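Phosphoribosylformylglycinamidine synthase 2 (Thermus thermophilus, PDB 3VIU) is an ADP- and magnesium-binding synthase of the PurM-like (AIR synthase related) family, built from two tandem copies of an N-terminal and C-terminal domain pair. Local coordinates at residues 70-75 and 80-85. Sequence-based numbering, arbitrary orientation.
Sequences GVVRVG and VAFKIE. With ADP (adenosine-5'-diphosphate), chain B.
Gly-70 and Phe-82 trade two backbone hydrogen bonds, as do Val-72 and Val-80, two residues further along. These are the hydrogen-bonded pairs of an antiparallel beta hairpin. Phe-82 N is 2.8 Å from Gly-70 O, and Val-80 N is 2.8 Å from Val-72 O. Between them lies the non-hydrogen-bonded pair Val-71 and Ala-81, with CA atoms 4.1 Å apart. Here CA-H...O contacts knit the backbones together, and Ala-81 CA comes within 3.1 Å of Gly-70 O. A classic beta bulge at Val-74 and Gly-75 lies just before the turn.

Apolar side chains pack on both faces. On one, Val-71 CG2 touches Ala-81 CB at 3.9 Å. On the other lie Val-72, Val-80 and Phe-82. Val-72 CG1 sits at the edge of the Phe-82 ring, near its plane, 4.1 Å from CE1. Phe-82 CG stands between its backbone N and carbonyl carbon (chi1 64°), and the ring end thereby leans toward 70-75. Val-74 crosses Val-80 at about a right angle, with CG1 3.4 Å from Val-80 CG2.

Residues 80-85 also contribute Lys-83 and Glu-85 to the ADP pocket. Lys-83 is extended, and its NZ donates to ADP O2B at 2.7 Å and, less closely, to O3A. Glu-85 OE1 lies close to the same O2B.

The hairpin is part of a mixed sheet. Val-71 bonds to strand 61-63 on one flank, while Ala-81 and Lys-83 bond to strand 172-182 on the other. Val-72, Val-74 and Phe-82 pack against strand 479-488, which belongs to the sheet of the second N-terminal domain.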
ATOM      1  N   GLY A  70      -7.048   0.678   9.229  1.00 17.79           N
ATOM      2  CA  GLY A  70      -6.313   0.948  10.448  1.00 16.67           C
ATOM      3  C   GLY A  70      -6.343   2.442  10.721  1.00 17.98           C
ATOM      4  O   GLY A  70      -6.351   3.249   9.793  1.00 19.13           O
ATOM      5  N   VAL A  71      -6.374   2.819  11.994  1.00 17.38           N
ATOM      6  CA  VAL A  71      -6.416   4.224  12.360  1.00 15.91           C
ATOM      7  C   VAL A  71      -5.401   4.514  13.444  1.00 16.25           C
ATOM      8  O   VAL A  71      -5.288   3.770  14.412  1.00 17.73           O
ATOM      9  CB  VAL A  71      -7.808   4.628  12.897  1.00 15.46           C
ATOM     10  CG1 VAL A  71      -7.904   6.158  12.997  1.00 11.83           C
ATOM     11  CG2 VAL A  71      -8.897   4.059  12.001  1.00 12.33           C
ATOM     12  N   VAL A  72      -4.660   5.599  13.271  1.00 16.02           N
ATOM     13  CA  VAL A  72      -3.662   6.002  14.247  1.00 15.46           C
ATOM     14  C   VAL A  72      -3.898   7.455  14.623  1.00 16.60           C
ATOM     15  O   VAL A  72      -4.480   8.223  13.854  1.00 16.15           O
ATOM     16  CB  VAL A  72      -2.226   5.862  13.694  1.00 14.72           C
ATOM     17  CG1 VAL A  72      -1.965   4.421  13.295  1.00 13.85           C
ATOM     18  CG2 VAL A  72      -2.020   6.807  12.514  1.00 10.83           C
ATOM     19  N   ARG A  73      -3.449   7.819  15.816  1.00 17.30           N
ATOM     20  CA  ARG A  73      -3.588   9.180  16.321  1.00 19.05           C
ATOM     21  C   ARG A  73      -2.446  10.024  15.760  1.00 19.56           C
ATOM     22  O   ARG A  73      -1.301   9.571  15.733  1.00 19.80           O
ATOM     23  CB  ARG A  73      -3.520   9.159  17.851  1.00 21.50           C
ATOM     24  CG  ARG A  73      -3.655  10.507  18.509  1.00 22.78           C
ATOM     25  CD  ARG A  73      -4.598  10.400  19.681  1.00 27.95           C
ATOM     26  NE  ARG A  73      -4.060   9.591  20.764  1.00 31.68           N
ATOM     27  CZ  ARG A  73      -4.799   9.090  21.747  1.00 33.19           C
ATOM     28  NH1 ARG A  73      -6.105   9.311  21.770  1.00 33.97           N
ATOM     29  NH2 ARG A  73      -4.231   8.384  22.716  1.00 34.08           N
ATOM     30  N   VAL A  74      -2.748  11.240  15.307  1.00 18.99           N
ATOM     31  CA  VAL A  74      -1.706  12.103  14.763  1.00 19.86           C
ATOM     32  C   VAL A  74      -1.563  13.396  15.560  1.00 21.75           C
ATOM     33  O   VAL A  74      -0.665  14.200  15.295  1.00 22.63           O
ATOM     34  CB  VAL A  74      -1.951  12.435  13.270  1.00 19.77           C
ATOM     35  CG1 VAL A  74      -2.095  11.144  12.466  1.00 20.73           C
ATOM     36  CG2 VAL A  74      -3.181  13.300  13.114  1.00 20.89           C
ATOM     37  N   GLY A  75      -2.446  13.602  16.533  1.00 22.20           N
ATOM     38  CA  GLY A  75      -2.348  14.793  17.361  1.00 23.54           C
ATOM     39  C   GLY A  75      -3.364  15.903  17.177  1.00 25.06           C
ATOM     40  O   GLY A  75      -4.120  15.932  16.202  1.00 25.48           O
ATOM     41  N   VAL A  80      -5.759   9.446  11.625  1.00 19.17           N
ATOM     42  CA  VAL A  80      -5.598   9.096  10.226  1.00 15.53           C
ATOM     43  C   VAL A  80      -5.895   7.621   9.993  1.00 15.25           C
ATOM     44  O   VAL A  80      -5.348   6.745  10.667  1.00 14.62           O
ATOM     45  CB  VAL A  80      -4.168   9.415   9.725  1.00 15.13           C
ATOM     46  CG1 VAL A  80      -3.924   8.778   8.368  1.00 13.05           C
ATOM     47  CG2 VAL A  80      -3.987  10.913   9.617  1.00 13.97           C
ATOM     48  N   ALA A  81      -6.783   7.358   9.044  1.00 11.68           N
ATOM     49  CA  ALA A  81      -7.134   5.997   8.703  1.00 12.14           C
ATOM     50  C   ALA A  81      -6.427   5.682   7.398  1.00 12.92           C
ATOM     51  O   ALA A  81      -6.279   6.551   6.540  1.00 14.97           O
ATOM     52  CB  ALA A  81      -8.639   5.869   8.522  1.00 11.48           C
ATOM     53  N   PHE A  82      -5.961   4.451   7.250  1.00 12.59           N
ATOM     54  CA  PHE A  82      -5.317   4.063   6.012  1.00 13.39           C
ATOM     55  C   PHE A  82      -5.284   2.559   5.860  1.00 14.73           C
ATOM     56  O   PHE A  82      -5.476   1.814   6.818  1.00 13.09           O
ATOM     57  CB  PHE A  82      -3.904   4.656   5.904  1.00 11.06           C
ATOM     58  CG  PHE A  82      -2.940   4.166   6.951  1.00 12.81           C
ATOM     59  CD1 PHE A  82      -3.055   4.574   8.275  1.00 12.62           C
ATOM     60  CD2 PHE A  82      -1.890   3.328   6.604  1.00 11.24           C
ATOM     61  CE1 PHE A  82      -2.132   4.153   9.235  1.00 13.87           C
ATOM     62  CE2 PHE A  82      -0.961   2.904   7.556  1.00 12.02           C
ATOM     63  CZ  PHE A  82      -1.083   3.318   8.871  1.00 12.32           C
ATOM     64  N   LYS A  83      -5.049   2.122   4.631  1.00 16.82           N
ATOM     65  CA  LYS A  83      -5.005   0.708   4.321  1.00 19.77           C
ATOM     66  C   LYS A  83      -4.603   0.536   2.864  1.00 20.90           C
ATOM     67  O   LYS A  83      -4.712   1.469   2.062  1.00 21.39           O
ATOM     68  CB  LYS A  83      -6.383   0.092   4.545  1.00 19.60           C
ATOM     69  CG  LYS A  83      -6.461  -1.386   4.254  1.00 21.77           C
ATOM     70  CD  LYS A  83      -7.910  -1.812   4.159  1.00 23.70           C
ATOM     71  CE  LYS A  83      -8.037  -3.215   3.623  1.00 26.10           C
ATOM     72  NZ  LYS A  83      -9.459  -3.508   3.323  1.00 27.39           N
ATOM     73  N   ILE A  84      -4.136  -0.659   2.529  1.00 20.35           N
ATOM     74  CA  ILE A  84      -3.737  -0.961   1.166  1.00 20.70           C
ATOM     75  C   ILE A  84      -4.480  -2.224   0.740  1.00 20.88           C
ATOM     76  O   ILE A  84      -4.650  -3.153   1.531  1.00 22.34           O
ATOM     77  CB  ILE A  84      -2.197  -1.142   1.065  1.00 19.80           C
ATOM     78  CG1 ILE A  84      -1.771  -1.228  -0.399  1.00 19.52           C
ATOM     79  CG2 ILE A  84      -1.758  -2.380   1.824  1.00 21.49           C
ATOM     80  CD1 ILE A  84      -0.269  -1.263  -0.580  1.00 20.68           C
ATOM     81  N   GLU A  85      -4.952  -2.230  -0.502  1.00 21.07           N
ATOM     82  CA  GLU A  85      -5.712  -3.345  -1.071  1.00 21.74           C
ATOM     83  C   GLU A  85      -5.049  -3.735  -2.375  1.00 19.62           C
ATOM     84  O   GLU A  85      -4.137  -3.065  -2.835  1.00 22.06           O
ATOM     85  CB  GLU A  85      -7.147  -2.901  -1.408  1.00 24.61           C
ATOM     86  CG  GLU A  85      -8.273  -3.277  -0.449  1.00 29.78           C
ATOM     87  CD  GLU A  85      -9.648  -2.873  -1.013  1.00 35.17           C
ATOM     88  OE1 GLU A  85     -10.686  -3.106  -0.349  1.00 36.67           O
ATOM     89  OE2 GLU A  85      -9.690  -2.318  -2.138  1.00 36.57           O
TER
HETATM   90  PB  ADP B 800     -12.116  -5.515   2.402  1.00 74.65           P
HETATM   91  O1B ADP B 800     -12.599  -6.741   1.706  1.00 75.79           O
HETATM   92  O2B ADP B 800     -11.045  -4.761   1.466  1.00 74.08           O
HETATM   93  O3B ADP B 800     -13.438  -4.515   2.710  1.00 74.54           O
HETATM   94  PA  ADP B 800     -10.806  -7.430   3.839  1.00 68.93           P
HETATM   95  O1A ADP B 800     -11.867  -8.376   4.281  1.00 68.84           O
HETATM   96  O2A ADP B 800     -10.302  -7.862   2.361  1.00 68.99           O
HETATM   97  O3A ADP B 800     -11.405  -5.900   3.828  1.00 71.48           O
HETATM   98  O5' ADP B 800      -9.505  -7.465   4.828  1.00 64.03           O
HETATM   99  C5' ADP B 800      -9.785  -8.308   5.963  1.00 57.25           C
HETATM  100  C4' ADP B 800      -9.330  -7.682   7.314  1.00 52.52           C
HETATM  101  O4' ADP B 800      -8.056  -8.253   7.753  1.00 50.76           O
HETATM  102  C3' ADP B 800      -9.104  -6.149   7.267  1.00 50.00           C
HETATM  103  O3' ADP B 800      -9.440  -5.575   8.537  1.00 48.00           O
HETATM  104  C2' ADP B 800      -7.617  -6.025   6.936  1.00 48.84           C
HETATM  105  O2' ADP B 800      -7.069  -4.773   7.360  1.00 46.83           O
HETATM  106  C1' ADP B 800      -7.002  -7.231   7.650  1.00 49.10           C
HETATM  107  N9  ADP B 800      -5.836  -7.754   6.925  1.00 48.44           N
HETATM  108  C8  ADP B 800      -5.859  -8.511   5.787  1.00 47.66           C
HETATM  109  N7  ADP B 800      -4.649  -8.807   5.411  1.00 47.23           N
HETATM  110  C5  ADP B 800      -3.767  -8.262   6.276  1.00 46.31           C
HETATM  111  C6  ADP B 800      -2.353  -8.240   6.387  1.00 45.84           C
HETATM  112  N6  ADP B 800      -1.565  -8.892   5.456  1.00 45.15           N
HETATM  113  N1  ADP B 800      -1.793  -7.572   7.420  1.00 45.24           N
HETATM  114  C2  ADP B 800      -2.540  -6.933   8.334  1.00 44.61           C
HETATM  115  N3  ADP B 800      -3.873  -6.931   8.265  1.00 44.46           N
HETATM  116  C4  ADP B 800      -4.518  -7.573   7.267  1.00 46.63           C